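Local coordinates for protein probable Ni/Fe-hydrogenase 1 B-type cytochrome subunit (Escherichia coli K-12, PDB 6G94) that probably serves as the haem-bearing b-type cytochrome of membrane-bound hydrogenase 1, carrying electrons within the cell inner membrane, at residues 19-24 with 71-76; 31-36 with 186-191; 61-66 with 182-187; 148-153 with 178-183. All coordinates share one frame; numbering follows the deposited sequence.

Interaction 1 of 4, residues 19-24 with 71-76; sequences RIWHWL and TVVLLM
L24, which reaches V73 across the contact, is tied into its own helix by a bond from its backbone N to I20 O (2.9 Å). Between the segments the contact is apolar and is carried by four side chains, with V73 and W21 in the middle. The chi1 of V73 (174°) sets CG2 anti to the carbonyl carbon and beside the backbone N, from where it reaches both L24 and W21. That methyl meets L24 CD2 at 3.7 Å and also lies near the plane of the W21 indole at its edge, 4.1 Å from CE3. The V73 CG1 branch approaches the carbonyl W21 O. M76 crosses the tryptophan at about a right angle. Its SD stands 4.5 Å from the centroid of the six-membered ring and 31° off the normal, an oblique Met-aromatic contact; the placing of the M76 methyl over the ring face is doubtful. The helix axes stay 10.1 Å apart here and run at 135°, so the large W21 and M76 side chains help to bridge the gap. The contact joins transmembrane helices 20-40 and 55-83. Elsewhere on the second helix T71 and L74 pack on helix 130-151, and V72 meets an apolar side chain of another protein chain.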
# COMPACT_ATOMS: atom_id res chain seq x y z
N ARG I 19 -2.17 -35.73 47.06
CA ARG I 19 -2.87 -35.60 45.79
C ARG I 19 -2.62 -34.24 45.11
O ARG I 19 -3.06 -34.00 44.00
CB ARG I 19 -4.37 -35.89 45.98
N ILE I 20 -1.95 -33.33 45.80
CA ILE I 20 -1.61 -32.06 45.21
C ILE I 20 -0.58 -32.36 44.14
O ILE I 20 -0.68 -31.90 43.00
CB ILE I 20 -1.03 -31.10 46.26
CG1 ILE I 20 -2.11 -30.69 47.26
CG2 ILE I 20 -0.42 -29.88 45.60
CD1 ILE I 20 -2.63 -29.28 47.12
N TRP I 21 0.40 -33.17 44.51
CA TRP I 21 1.50 -33.51 43.64
C TRP I 21 1.13 -34.46 42.49
O TRP I 21 1.99 -35.10 41.91
CB TRP I 21 2.67 -34.00 44.48
CG TRP I 21 2.91 -33.10 45.67
CD1 TRP I 21 2.32 -33.20 46.89
CD2 TRP I 21 3.76 -31.94 45.74
NE1 TRP I 21 2.76 -32.21 47.71
CE2 TRP I 21 3.65 -31.42 47.04
CE3 TRP I 21 4.62 -31.30 44.84
CZ2 TRP I 21 4.36 -30.29 47.46
CZ3 TRP I 21 5.34 -30.17 45.27
CH2 TRP I 21 5.19 -29.68 46.56
N HIS I 22 -0.15 -34.55 42.17
CA HIS I 22 -0.64 -35.34 41.03
C HIS I 22 -1.43 -34.37 40.18
O HIS I 22 -1.32 -34.38 38.96
CB HIS I 22 -1.52 -36.55 41.47
CG HIS I 22 -2.40 -37.12 40.39
ND1 HIS I 22 -1.97 -38.06 39.47
CD2 HIS I 22 -3.70 -36.88 40.08
CE1 HIS I 22 -2.95 -38.36 38.64
NE2 HIS I 22 -4.01 -37.66 38.99
N TRP I 23 -2.23 -33.54 40.84
CA TRP I 23 -3.07 -32.57 40.15
C TRP I 23 -2.21 -31.49 39.60
O TRP I 23 -2.60 -30.79 38.68
CB TRP I 23 -4.12 -31.96 41.08
CG TRP I 23 -5.18 -32.91 41.43
CD1 TRP I 23 -5.56 -33.28 42.68
CD2 TRP I 23 -5.99 -33.67 40.51
NE1 TRP I 23 -6.56 -34.21 42.61
CE2 TRP I 23 -6.85 -34.47 41.29
CE3 TRP I 23 -6.09 -33.75 39.10
CZ2 TRP I 23 -7.80 -35.36 40.72
CZ3 TRP I 23 -7.03 -34.62 38.53
CH2 TRP I 23 -7.87 -35.41 39.34
N LEU I 24 -1.02 -31.36 40.16
CA LEU I 24 -0.05 -30.45 39.63
C LEU I 24 0.44 -30.98 38.27
O LEU I 24 0.21 -30.35 37.24
CB LEU I 24 1.09 -30.26 40.62
CG LEU I 24 1.80 -28.92 40.44
CD1 LEU I 24 0.82 -27.75 40.38
CD2 LEU I 24 2.81 -28.72 41.55
N THR I 71 9.15 -31.09 35.72
CA THR I 71 10.37 -31.87 35.93
C THR I 71 10.67 -32.11 37.41
O THR I 71 11.01 -33.22 37.81
CB THR I 71 11.59 -31.21 35.26
OG1 THR I 71 11.36 -31.11 33.86
CG2 THR I 71 12.84 -32.05 35.45
N VAL I 72 10.57 -31.05 38.20
CA VAL I 72 10.82 -31.11 39.64
C VAL I 72 9.84 -32.08 40.31
O VAL I 72 10.25 -33.05 40.97
CB VAL I 72 10.77 -29.70 40.27
CG1 VAL I 72 10.49 -29.76 41.76
CG2 VAL I 72 12.08 -28.96 40.03
N VAL I 73 8.55 -31.83 40.12
CA VAL I 73 7.51 -32.66 40.71
C VAL I 73 7.66 -34.11 40.30
O VAL I 73 7.66 -34.98 41.16
CB VAL I 73 6.10 -32.12 40.38
CG1 VAL I 73 5.02 -33.07 40.88
CG2 VAL I 73 5.91 -30.75 41.00
N LEU I 74 7.81 -34.38 39.00
CA LEU I 74 8.00 -35.73 38.47
C LEU I 74 9.15 -36.47 39.14
O LEU I 74 9.01 -37.64 39.47
CB LEU I 74 8.23 -35.66 36.95
CG LEU I 74 8.17 -36.86 35.99
CD1 LEU I 74 9.55 -37.48 35.78
CD2 LEU I 74 7.13 -37.88 36.42
N LEU I 75 10.28 -35.80 39.33
CA LEU I 75 11.46 -36.45 39.88
C LEU I 75 11.40 -36.72 41.34
O LEU I 75 11.95 -37.70 41.78
CB LEU I 75 12.73 -35.69 39.57
CG LEU I 75 13.20 -35.86 38.13
CD1 LEU I 75 13.95 -34.61 37.70
CD2 LEU I 75 14.06 -37.12 37.97
N MET I 76 10.75 -35.85 42.09
CA MET I 76 10.54 -36.15 43.51
C MET I 76 9.49 -37.29 43.63
O MET I 76 9.69 -38.25 44.36
CB MET I 76 10.22 -34.88 44.32
CG MET I 76 8.89 -34.21 44.00
SD MET I 76 8.29 -32.99 45.21
CE MET I 76 6.64 -33.60 45.58

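Interaction 2 of 4, residues 31-36 with 186-191. With HEM (protoporphyrin IX containing Fe), chain B.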
# COMPACT_ATOMS: atom_id res chain seq x y z
N VAL I 31 -0.69 -28.26 30.13
CA VAL I 31 -0.14 -27.00 29.67
C VAL I 31 1.00 -27.28 28.69
O VAL I 31 1.09 -26.64 27.64
CB VAL I 31 0.30 -26.10 30.85
CG1 VAL I 31 1.18 -24.96 30.36
CG2 VAL I 31 -0.91 -25.53 31.58
N LEU I 32 1.85 -28.24 29.03
CA LEU I 32 2.97 -28.62 28.17
C LEU I 32 2.50 -29.18 26.83
O LEU I 32 3.21 -29.08 25.84
CB LEU I 32 3.86 -29.63 28.88
CG LEU I 32 4.82 -29.07 29.92
CD1 LEU I 32 5.17 -30.14 30.93
CD2 LEU I 32 6.07 -28.51 29.28
N MET I 33 1.29 -29.75 26.81
CA MET I 33 0.67 -30.29 25.60
C MET I 33 0.06 -29.17 24.76
O MET I 33 0.52 -28.92 23.66
CB MET I 33 -0.40 -31.31 25.96
CG MET I 33 0.15 -32.64 26.46
SD MET I 33 -1.02 -34.02 26.54
CE MET I 33 -2.55 -33.22 27.05
N VAL I 34 -0.95 -28.50 25.30
CA VAL I 34 -1.54 -27.34 24.62
C VAL I 34 -0.50 -26.32 24.10
O VAL I 34 -0.64 -25.81 22.99
CB VAL I 34 -2.56 -26.63 25.52
CG1 VAL I 34 -3.17 -25.44 24.81
CG2 VAL I 34 -3.65 -27.60 25.91
N THR I 35 0.56 -26.04 24.88
CA THR I 35 1.58 -25.07 24.45
C THR I 35 2.53 -25.68 23.43
O THR I 35 2.77 -25.08 22.38
CB THR I 35 2.44 -24.43 25.59
OG1 THR I 35 3.15 -25.44 26.32
CG2 THR I 35 1.59 -23.63 26.52
N GLY I 36 3.06 -26.85 23.75
CA GLY I 36 4.00 -27.53 22.86
C GLY I 36 3.41 -27.83 21.48
O GLY I 36 4.11 -27.79 20.46
N LEU I 186 6.63 -36.27 18.95
CA LEU I 186 6.05 -37.61 18.91
C LEU I 186 5.68 -38.06 20.33
O LEU I 186 4.58 -38.56 20.55
CB LEU I 186 7.00 -38.62 18.25
CG LEU I 186 6.54 -40.08 18.21
CD1 LEU I 186 5.27 -40.25 17.37
CD2 LEU I 186 7.65 -40.99 17.72
N GLY I 187 6.59 -37.85 21.27
CA GLY I 187 6.40 -38.20 22.67
C GLY I 187 5.12 -37.61 23.19
O GLY I 187 4.38 -38.27 23.89
N MET I 188 4.85 -36.37 22.83
CA MET I 188 3.63 -35.71 23.21
C MET I 188 2.38 -36.41 22.71
O MET I 188 1.37 -36.41 23.39
CB MET I 188 3.68 -34.29 22.69
CG MET I 188 2.44 -33.49 22.95
SD MET I 188 1.69 -33.05 21.41
CE MET I 188 0.39 -32.01 22.03
N TRP I 189 2.41 -36.98 21.52
CA TRP I 189 1.27 -37.70 21.00
C TRP I 189 1.10 -39.03 21.72
O TRP I 189 -0.01 -39.48 21.95
CB TRP I 189 1.48 -37.99 19.55
CG TRP I 189 1.31 -36.87 18.68
CD1 TRP I 189 2.20 -36.41 17.79
CD2 TRP I 189 0.16 -36.05 18.57
NE1 TRP I 189 1.68 -35.36 17.11
CE2 TRP I 189 0.43 -35.11 17.57
CE3 TRP I 189 -1.08 -36.03 19.22
CZ2 TRP I 189 -0.48 -34.13 17.20
CZ3 TRP I 189 -1.99 -35.05 18.85
CH2 TRP I 189 -1.69 -34.12 17.85
N LEU I 190 2.22 -39.67 22.05
CA LEU I 190 2.22 -40.96 22.73
C LEU I 190 1.66 -40.85 24.13
O LEU I 190 0.83 -41.67 24.54
CB LEU I 190 3.63 -41.55 22.75
CG LEU I 190 4.21 -41.82 21.35
CD1 LEU I 190 5.60 -42.44 21.44
CD2 LEU I 190 3.29 -42.67 20.48
N ILE I 191 2.14 -39.87 24.88
CA ILE I 191 1.54 -39.50 26.15
C ILE I 191 0.01 -39.30 26.02
O ILE I 191 -0.75 -39.86 26.80
CB ILE I 191 2.24 -38.25 26.75
CG1 ILE I 191 3.56 -38.68 27.40
CG2 ILE I 191 1.34 -37.49 27.72
CD1 ILE I 191 4.53 -37.55 27.53
CHA HEM B . 8.68 -27.97 22.34
CHB HEM B . 5.39 -30.77 24.38
CHC HEM B . 8.26 -31.36 28.19
CHD HEM B . 11.27 -28.07 26.39
C1A HEM B . 7.62 -28.78 22.56
C2A HEM B . 6.77 -29.21 21.53
C3A HEM B . 5.84 -30.00 22.09
C4A HEM B . 6.11 -30.06 23.46
CMA HEM B . 4.72 -30.68 21.35
CAA HEM B . 6.87 -28.81 20.07
CBA HEM B . 7.86 -29.65 19.29
CGA HEM B . 7.88 -29.20 17.87
O1A HEM B . 6.94 -29.36 17.08
O2A HEM B . 8.90 -28.66 17.43
C1B HEM B . 5.92 -31.20 25.61
C2B HEM B . 5.26 -32.13 26.46
C3B HEM B . 6.08 -32.30 27.52
C4B HEM B . 7.23 -31.45 27.29
CMB HEM B . 3.92 -32.79 26.21
CAB HEM B . 5.94 -33.15 28.71
CBB HEM B . 4.80 -33.76 29.00
C1C HEM B . 9.31 -30.47 28.07
C2C HEM B . 10.28 -30.21 29.04
C3C HEM B . 11.13 -29.29 28.52
C4C HEM B . 10.67 -28.97 27.23
CMC HEM B . 10.39 -30.86 30.40
CAC HEM B . 12.31 -28.73 29.22
CBC HEM B . 12.41 -27.43 29.45
C1D HEM B . 10.80 -27.84 25.12
C2D HEM B . 11.54 -26.98 24.21
C3D HEM B . 10.82 -26.93 23.07
C4D HEM B . 9.64 -27.79 23.31
CMD HEM B . 12.84 -26.29 24.56
CAD HEM B . 11.10 -26.19 21.77
CBD HEM B . 11.33 -24.69 21.99
CGD HEM B . 11.52 -23.89 20.73
O1D HEM B . 12.58 -23.94 20.08
O2D HEM B . 10.63 -23.15 20.32
NA HEM B . 7.23 -29.33 23.74
NB HEM B . 7.08 -30.82 26.14
NC HEM B . 9.54 -29.67 27.00
ND HEM B . 9.68 -28.31 24.55
FE HEM B . 8.43 -29.46 25.28
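M33 and M188 meet where helices 20-40 and 177-203 come together beside the edge of the haem. The tight part centres on M188. Its chain leaves with CG anti to the backbone N (chi1 177°) and then bends at chi2, which lays the terminal methyl against the opposite backbone: M188 CE is 3.5 Å from M33 O and also lies alongside M33 CB. The haem methyl CMB touches both methionines, 3.6 Å from M188 CG and 3.8 Å from M33 CG. On the first helix the porphyrin comes down close to the backbone, with L32 O 3.1 Å from the methine carbon CHB and G36 O 3.0 Å from the propionate carbon CAA. A side chain at G36 would run into the pyrrole carbon C4A. L32 CB and CD2 lie against the pyrrole that bears CMB, and CD1 against its vinyl group. Packing is looser towards I191, where M33 SD and I191 CG2 are 4.4 Å apart, and on the far side of helix 20-40 V34 is exposed. The cofactor edge is thus held by thioethers, methyls and backbone carbonyls. T35 OG1, a polar group on helix 20-40, donates to V31 O at 2.7 Å and is also hydrogen-bonded to H63 ND1, an arrangement likely to fix the rotation of that iron-ligating ring.

Interaction 3 of 4, residues 61-66 with 182-187. With HEM (protoporphyrin IX containing Fe), chain B.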
# COMPACT_ATOMS: atom_id res chain seq x y z
N LEU I 61 7.41 -19.48 26.82
CA LEU I 61 7.86 -19.17 28.17
C LEU I 61 7.07 -20.03 29.14
O LEU I 61 7.66 -20.67 30.02
CB LEU I 61 7.64 -17.69 28.49
CG LEU I 61 7.90 -17.16 29.91
CD1 LEU I 61 8.57 -15.80 29.84
CD2 LEU I 61 6.61 -17.04 30.71
N ILE I 62 5.74 -20.03 28.97
CA ILE I 62 4.84 -20.85 29.75
C ILE I 62 5.25 -22.31 29.61
O ILE I 62 5.22 -23.05 30.58
CB ILE I 62 3.39 -20.62 29.32
CG1 ILE I 62 2.97 -19.19 29.65
CG2 ILE I 62 2.46 -21.58 30.03
CD1 ILE I 62 1.61 -18.80 29.12
N HIS I 63 5.65 -22.71 28.41
CA HIS I 63 6.11 -24.07 28.16
C HIS I 63 7.37 -24.41 28.96
O HIS I 63 7.40 -25.38 29.69
CB HIS I 63 6.33 -24.30 26.67
CG HIS I 63 6.51 -25.74 26.30
ND1 HIS I 63 5.44 -26.59 26.09
CD2 HIS I 63 7.62 -26.49 26.10
CE1 HIS I 63 5.89 -27.79 25.78
NE2 HIS I 63 7.21 -27.76 25.78
N PHE I 64 8.41 -23.60 28.83
CA PHE I 64 9.70 -23.95 29.45
C PHE I 64 9.61 -24.04 30.97
O PHE I 64 10.30 -24.85 31.60
CB PHE I 64 10.79 -22.95 29.05
CG PHE I 64 10.93 -22.74 27.57
CD1 PHE I 64 10.59 -23.75 26.67
CD2 PHE I 64 11.40 -21.53 27.08
CE1 PHE I 64 10.70 -23.56 25.31
CE2 PHE I 64 11.53 -21.33 25.71
CZ PHE I 64 11.17 -22.34 24.82
N SER I 65 8.75 -23.21 31.54
CA SER I 65 8.70 -23.04 32.98
C SER I 65 7.67 -24.02 33.57
O SER I 65 7.84 -24.50 34.70
CB SER I 65 8.47 -21.56 33.37
OG SER I 65 7.19 -21.11 32.99
N ALA I 66 6.65 -24.37 32.78
CA ALA I 66 5.81 -25.54 33.09
C ALA I 66 6.63 -26.82 33.05
O ALA I 66 6.43 -27.73 33.83
CB ALA I 66 4.61 -25.64 32.16
N SER I 182 11.41 -33.53 16.58
CA SER I 182 10.46 -34.45 15.98
C SER I 182 10.10 -35.54 16.98
O SER I 182 8.93 -35.78 17.21
CB SER I 182 11.00 -35.03 14.68
OG SER I 182 10.76 -34.14 13.59
N TRP I 183 11.12 -36.16 17.57
CA TRP I 183 10.92 -37.16 18.61
C TRP I 183 10.24 -36.59 19.85
O TRP I 183 9.44 -37.27 20.49
CB TRP I 183 12.24 -37.80 18.99
CG TRP I 183 12.72 -38.80 17.98
CD1 TRP I 183 13.71 -38.62 17.08
CD2 TRP I 183 12.22 -40.13 17.77
NE1 TRP I 183 13.88 -39.76 16.33
CE2 TRP I 183 12.97 -40.70 16.72
CE3 TRP I 183 11.22 -40.90 18.37
CZ2 TRP I 183 12.76 -42.01 16.26
CZ3 TRP I 183 11.00 -42.20 17.90
CH2 TRP I 183 11.77 -42.74 16.86
N HIS I 184 10.56 -35.34 20.20
CA HIS I 184 9.87 -34.61 21.26
C HIS I 184 8.39 -34.44 20.94
O HIS I 184 7.55 -34.70 21.79
CB HIS I 184 10.52 -33.24 21.51
CG HIS I 184 10.09 -32.56 22.79
ND1 HIS I 184 10.53 -32.96 24.03
CD2 HIS I 184 9.30 -31.48 23.00
CE1 HIS I 184 10.02 -32.16 24.95
NE2 HIS I 184 9.28 -31.25 24.35
N ARG I 185 8.06 -34.04 19.71
CA ARG I 185 6.66 -33.87 19.33
C ARG I 185 5.92 -35.21 19.31
O ARG I 185 4.73 -35.28 19.64
CB ARG I 185 6.52 -33.16 17.98
CG ARG I 185 5.11 -33.18 17.41
CD ARG I 185 4.89 -32.16 16.33
NE ARG I 185 4.28 -30.95 16.88
CZ ARG I 185 3.03 -30.58 16.66
NH1 ARG I 185 2.56 -29.48 17.21
NH2 ARG I 185 2.22 -31.31 15.91
N LEU I 186 6.63 -36.27 18.95
CA LEU I 186 6.05 -37.61 18.91
C LEU I 186 5.68 -38.06 20.33
O LEU I 186 4.58 -38.56 20.55
CB LEU I 186 7.00 -38.62 18.25
CG LEU I 186 6.54 -40.08 18.21
CD1 LEU I 186 5.27 -40.25 17.37
CD2 LEU I 186 7.65 -40.99 17.72
N GLY I 187 6.59 -37.85 21.27
CA GLY I 187 6.40 -38.20 22.67
C GLY I 187 5.12 -37.61 23.19
O GLY I 187 4.38 -38.27 23.89
CHA HEM B . 8.68 -27.97 22.34
CHB HEM B . 5.39 -30.77 24.38
CHC HEM B . 8.26 -31.36 28.19
CHD HEM B . 11.27 -28.07 26.39
C1A HEM B . 7.62 -28.78 22.56
C2A HEM B . 6.77 -29.21 21.53
C3A HEM B . 5.84 -30.00 22.09
C4A HEM B . 6.11 -30.06 23.46
CMA HEM B . 4.72 -30.68 21.35
CAA HEM B . 6.87 -28.81 20.07
CBA HEM B . 7.86 -29.65 19.29
CGA HEM B . 7.88 -29.20 17.87
O1A HEM B . 6.94 -29.36 17.08
O2A HEM B . 8.90 -28.66 17.43
C1B HEM B . 5.92 -31.20 25.61
C2B HEM B . 5.26 -32.13 26.46
C3B HEM B . 6.08 -32.30 27.52
C4B HEM B . 7.23 -31.45 27.29
CMB HEM B . 3.92 -32.79 26.21
CAB HEM B . 5.94 -33.15 28.71
CBB HEM B . 4.80 -33.76 29.00
C1C HEM B . 9.31 -30.47 28.07
C2C HEM B . 10.28 -30.21 29.04
C3C HEM B . 11.13 -29.29 28.52
C4C HEM B . 10.67 -28.97 27.23
CMC HEM B . 10.39 -30.86 30.40
CAC HEM B . 12.31 -28.73 29.22
CBC HEM B . 12.41 -27.43 29.45
C1D HEM B . 10.80 -27.84 25.12
C2D HEM B . 11.54 -26.98 24.21
C3D HEM B . 10.82 -26.93 23.07
C4D HEM B . 9.64 -27.79 23.31
CMD HEM B . 12.84 -26.29 24.56
CAD HEM B . 11.10 -26.19 21.77
CBD HEM B . 11.33 -24.69 21.99
CGD HEM B . 11.52 -23.89 20.73
O1D HEM B . 12.58 -23.94 20.08
O2D HEM B . 10.63 -23.15 20.32
NA HEM B . 7.23 -29.33 23.74
NB HEM B . 7.08 -30.82 26.14
NC HEM B . 9.54 -29.67 27.00
ND HEM B . 9.68 -28.31 24.55
FE HEM B . 8.43 -29.46 25.28
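H63 and H184 point at each other through the haem iron, each binding it by NE2 at 2.2 Å. The two nitrogens are 4.3 Å apart, nearly the sum of those bonds, so the N-Fe-N line is almost straight. The imidazole planes are turned nearly perpendicular, the H63 plane passing through the methine carbon CHB and that of H184 through C1A. This is the bis-histidine, six-coordinate iron of a membrane b-type cytochrome, strung between helices 55-83 and 177-203. Both rings extend from their helices with CG anti to the backbone N (chi1 -167° in each); H184 ND1 is hydrogen-bonded to T146 OG1, as H63 is to T35. F64 packs against the porphyrin, CE1 lying 3.5 Å from methyl CMD; with an alanine here, CMD and the propionate carbon CBD would probably lose their aromatic neighbour and Y151 its edge-to-face partner. Beside H184, R185 bends at chi3 and NE makes a weak, angled hydrogen bond to propionate O1A (3.1 Å), while R185 NH2 forms a salt bridge with an acidic side chain of another protein chain.

Interaction 4 of 4, residues 148-153 with 178-183. With HEM (protoporphyrin IX containing Fe), chain B.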
# COMPACT_ATOMS: atom_id res chain seq x y z
N PHE I 148 14.89 -30.80 27.51
CA PHE I 148 15.99 -30.02 28.07
C PHE I 148 17.19 -29.92 27.15
O PHE I 148 17.96 -28.96 27.23
CB PHE I 148 16.44 -30.57 29.42
CG PHE I 148 15.76 -29.93 30.58
CD1 PHE I 148 16.10 -28.65 30.96
CD2 PHE I 148 14.75 -30.58 31.26
CE1 PHE I 148 15.45 -28.02 32.00
CE2 PHE I 148 14.10 -29.97 32.31
CZ PHE I 148 14.45 -28.68 32.68
N ALA I 149 17.34 -30.91 26.29
CA ALA I 149 18.42 -30.89 25.31
C ALA I 149 18.19 -29.70 24.40
O ALA I 149 19.13 -29.05 23.99
CB ALA I 149 18.48 -32.18 24.51
N LEU I 150 16.92 -29.43 24.09
CA LEU I 150 16.56 -28.26 23.31
C LEU I 150 16.72 -26.94 24.06
O LEU I 150 17.25 -25.99 23.52
CB LEU I 150 15.12 -28.37 22.85
CG LEU I 150 14.81 -29.48 21.88
CD1 LEU I 150 13.32 -29.50 21.62
CD2 LEU I 150 15.61 -29.29 20.61
N TYR I 151 16.24 -26.90 25.29
CA TYR I 151 16.28 -25.72 26.13
C TYR I 151 17.69 -25.25 26.55
O TYR I 151 17.98 -24.06 26.56
CB TYR I 151 15.35 -25.92 27.33
CG TYR I 151 15.28 -24.76 28.27
CD1 TYR I 151 16.22 -24.62 29.28
CD2 TYR I 151 14.30 -23.79 28.16
CE1 TYR I 151 16.19 -23.55 30.16
CE2 TYR I 151 14.26 -22.72 29.04
CZ TYR I 151 15.20 -22.60 30.03
OH TYR I 151 15.19 -21.56 30.91
N SER I 152 18.54 -26.19 26.91
CA SER I 152 19.89 -25.91 27.39
C SER I 152 20.89 -25.69 26.26
O SER I 152 22.07 -25.48 26.51
CB SER I 152 20.37 -27.06 28.27
N GLU I 153 20.41 -25.75 25.03
CA GLU I 153 21.28 -25.69 23.86
C GLU I 153 22.16 -24.45 23.74
O GLU I 153 23.39 -24.59 23.82
CB GLU I 153 20.43 -25.82 22.58
N MET I 178 16.95 -31.05 14.71
CA MET I 178 15.59 -31.07 14.20
C MET I 178 14.89 -32.37 14.60
O MET I 178 13.69 -32.41 14.82
CB MET I 178 15.57 -30.91 12.69
CG MET I 178 14.17 -30.87 12.11
SD MET I 178 13.28 -29.44 12.74
CE MET I 178 11.57 -29.89 12.51
N ASP I 179 15.67 -33.44 14.69
CA ASP I 179 15.15 -34.74 15.06
C ASP I 179 14.70 -34.78 16.52
O ASP I 179 13.68 -35.40 16.85
CB ASP I 179 16.17 -35.83 14.74
CG ASP I 179 16.26 -36.12 13.25
OD1 ASP I 179 15.20 -36.14 12.56
OD2 ASP I 179 17.38 -36.32 12.78
N ILE I 180 15.47 -34.11 17.38
CA ILE I 180 15.08 -33.88 18.76
C ILE I 180 13.68 -33.27 18.82
O ILE I 180 12.84 -33.74 19.56
CB ILE I 180 16.10 -32.97 19.49
CG1 ILE I 180 17.54 -33.41 19.16
CG2 ILE I 180 15.81 -32.96 20.98
CD1 ILE I 180 18.63 -32.64 19.88
N HIS I 181 13.42 -32.27 17.98
CA HIS I 181 12.11 -31.63 17.89
C HIS I 181 11.04 -32.61 17.47
O HIS I 181 9.90 -32.52 17.92
CB HIS I 181 12.13 -30.50 16.87
CG HIS I 181 12.49 -29.17 17.45
ND1 HIS I 181 11.55 -28.22 17.75
CD2 HIS I 181 13.69 -28.65 17.80
CE1 HIS I 181 12.15 -27.15 18.25
NE2 HIS I 181 13.44 -27.39 18.30
N SER I 182 11.41 -33.53 16.58
CA SER I 182 10.46 -34.45 15.98
C SER I 182 10.10 -35.54 16.98
O SER I 182 8.93 -35.78 17.21
CB SER I 182 11.00 -35.03 14.68
OG SER I 182 10.76 -34.14 13.59
N TRP I 183 11.12 -36.16 17.57
CA TRP I 183 10.92 -37.16 18.61
C TRP I 183 10.24 -36.59 19.85
O TRP I 183 9.44 -37.27 20.49
CB TRP I 183 12.24 -37.80 18.99
CG TRP I 183 12.72 -38.80 17.98
CD1 TRP I 183 13.71 -38.62 17.08
CD2 TRP I 183 12.22 -40.13 17.77
NE1 TRP I 183 13.88 -39.76 16.33
CE2 TRP I 183 12.97 -40.70 16.72
CE3 TRP I 183 11.22 -40.90 18.37
CZ2 TRP I 183 12.76 -42.01 16.26
CZ3 TRP I 183 11.00 -42.20 17.90
CH2 TRP I 183 11.77 -42.74 16.86
CHA HEM B . 8.68 -27.97 22.34
CHB HEM B . 5.39 -30.77 24.38
CHC HEM B . 8.26 -31.36 28.19
CHD HEM B . 11.27 -28.07 26.39
C1A HEM B . 7.62 -28.78 22.56
C2A HEM B . 6.77 -29.21 21.53
C3A HEM B . 5.84 -30.00 22.09
C4A HEM B . 6.11 -30.06 23.46
CMA HEM B . 4.72 -30.68 21.35
CAA HEM B . 6.87 -28.81 20.07
CBA HEM B . 7.86 -29.65 19.29
CGA HEM B . 7.88 -29.20 17.87
O1A HEM B . 6.94 -29.36 17.08
O2A HEM B . 8.90 -28.66 17.43
C1B HEM B . 5.92 -31.20 25.61
C2B HEM B . 5.26 -32.13 26.46
C3B HEM B . 6.08 -32.30 27.52
C4B HEM B . 7.23 -31.45 27.29
CMB HEM B . 3.92 -32.79 26.21
CAB HEM B . 5.94 -33.15 28.71
CBB HEM B . 4.80 -33.76 29.00
C1C HEM B . 9.31 -30.47 28.07
C2C HEM B . 10.28 -30.21 29.04
C3C HEM B . 11.13 -29.29 28.52
C4C HEM B . 10.67 -28.97 27.23
CMC HEM B . 10.39 -30.86 30.40
CAC HEM B . 12.31 -28.73 29.22
CBC HEM B . 12.41 -27.43 29.45
C1D HEM B . 10.80 -27.84 25.12
C2D HEM B . 11.54 -26.98 24.21
C3D HEM B . 10.82 -26.93 23.07
C4D HEM B . 9.64 -27.79 23.31
CMD HEM B . 12.84 -26.29 24.56
CAD HEM B . 11.10 -26.19 21.77
CBD HEM B . 11.33 -24.69 21.99
CGD HEM B . 11.52 -23.89 20.73
O1D HEM B . 12.58 -23.94 20.08
O2D HEM B . 10.63 -23.15 20.32
NA HEM B . 7.23 -29.33 23.74
NB HEM B . 7.08 -30.82 26.14
NC HEM B . 9.54 -29.67 27.00
ND HEM B . 9.68 -28.31 24.55
FE HEM B . 8.43 -29.46 25.28
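With CG anti to its carbonyl carbon (chi1 -65°) and an extended chi2, L150 sends both methyls towards helix 177-203, where H181, at chi1 -90°, turns its imidazole to receive them. L150 CD1 sits over one face of that ring, 4.0 Å from its centroid, a CH-pi contact; CD2 of L150 is 3.5 Å from H181 CD2. The same methyl packs on I180 CG2 at 3.7 Å, the two side chains running in opposite directions. At the imidazole edge, in plane, H181 ND1 donates to haem propionate O2A in a short, almost straight bond (2.7 Å, 174°), so ring face and ring edge are both engaged. L150 CB also touches haem methyl CMD at 3.5 Å. F148 lays a ring face under the vinyl carbon CAC, 3.7 Å from CD2; a serine in its place would probably strip the vinyl of the aromatic face it lies on and open a gap beside CAC. The contact joins helices 130-151 and 177-203. Helix 166-172 packs against it through V166 on A149 and V167 and F170 on I180, while F148 leans on M68 and T71 of helix 55-83.

The four contacts link helices 20-40, 55-83, 130-151 and 177-203, the four transmembrane helices of this cytochrome b561-type protein. Interactions 2 and 3 have centres about 7 Å apart and share L186 and G187; interaction 4 lies about 9 Å from interaction 3 by centres and shares S182 and W183 with it. These three all use helix 177-203 and surround the same haem. Interaction 1, about 17 Å from interactions 2 and 3 between centres, joins the first two helices away from the iron. In sequence it crosses interaction 2; interactions 2 and 3 end on the same part of helix 177-203, and interaction 4 lies within the span of interaction 2. Interaction 1 closes before interaction 4 opens, yet T71 touches F148. Helices from different parts of the chain thus meet round the haem.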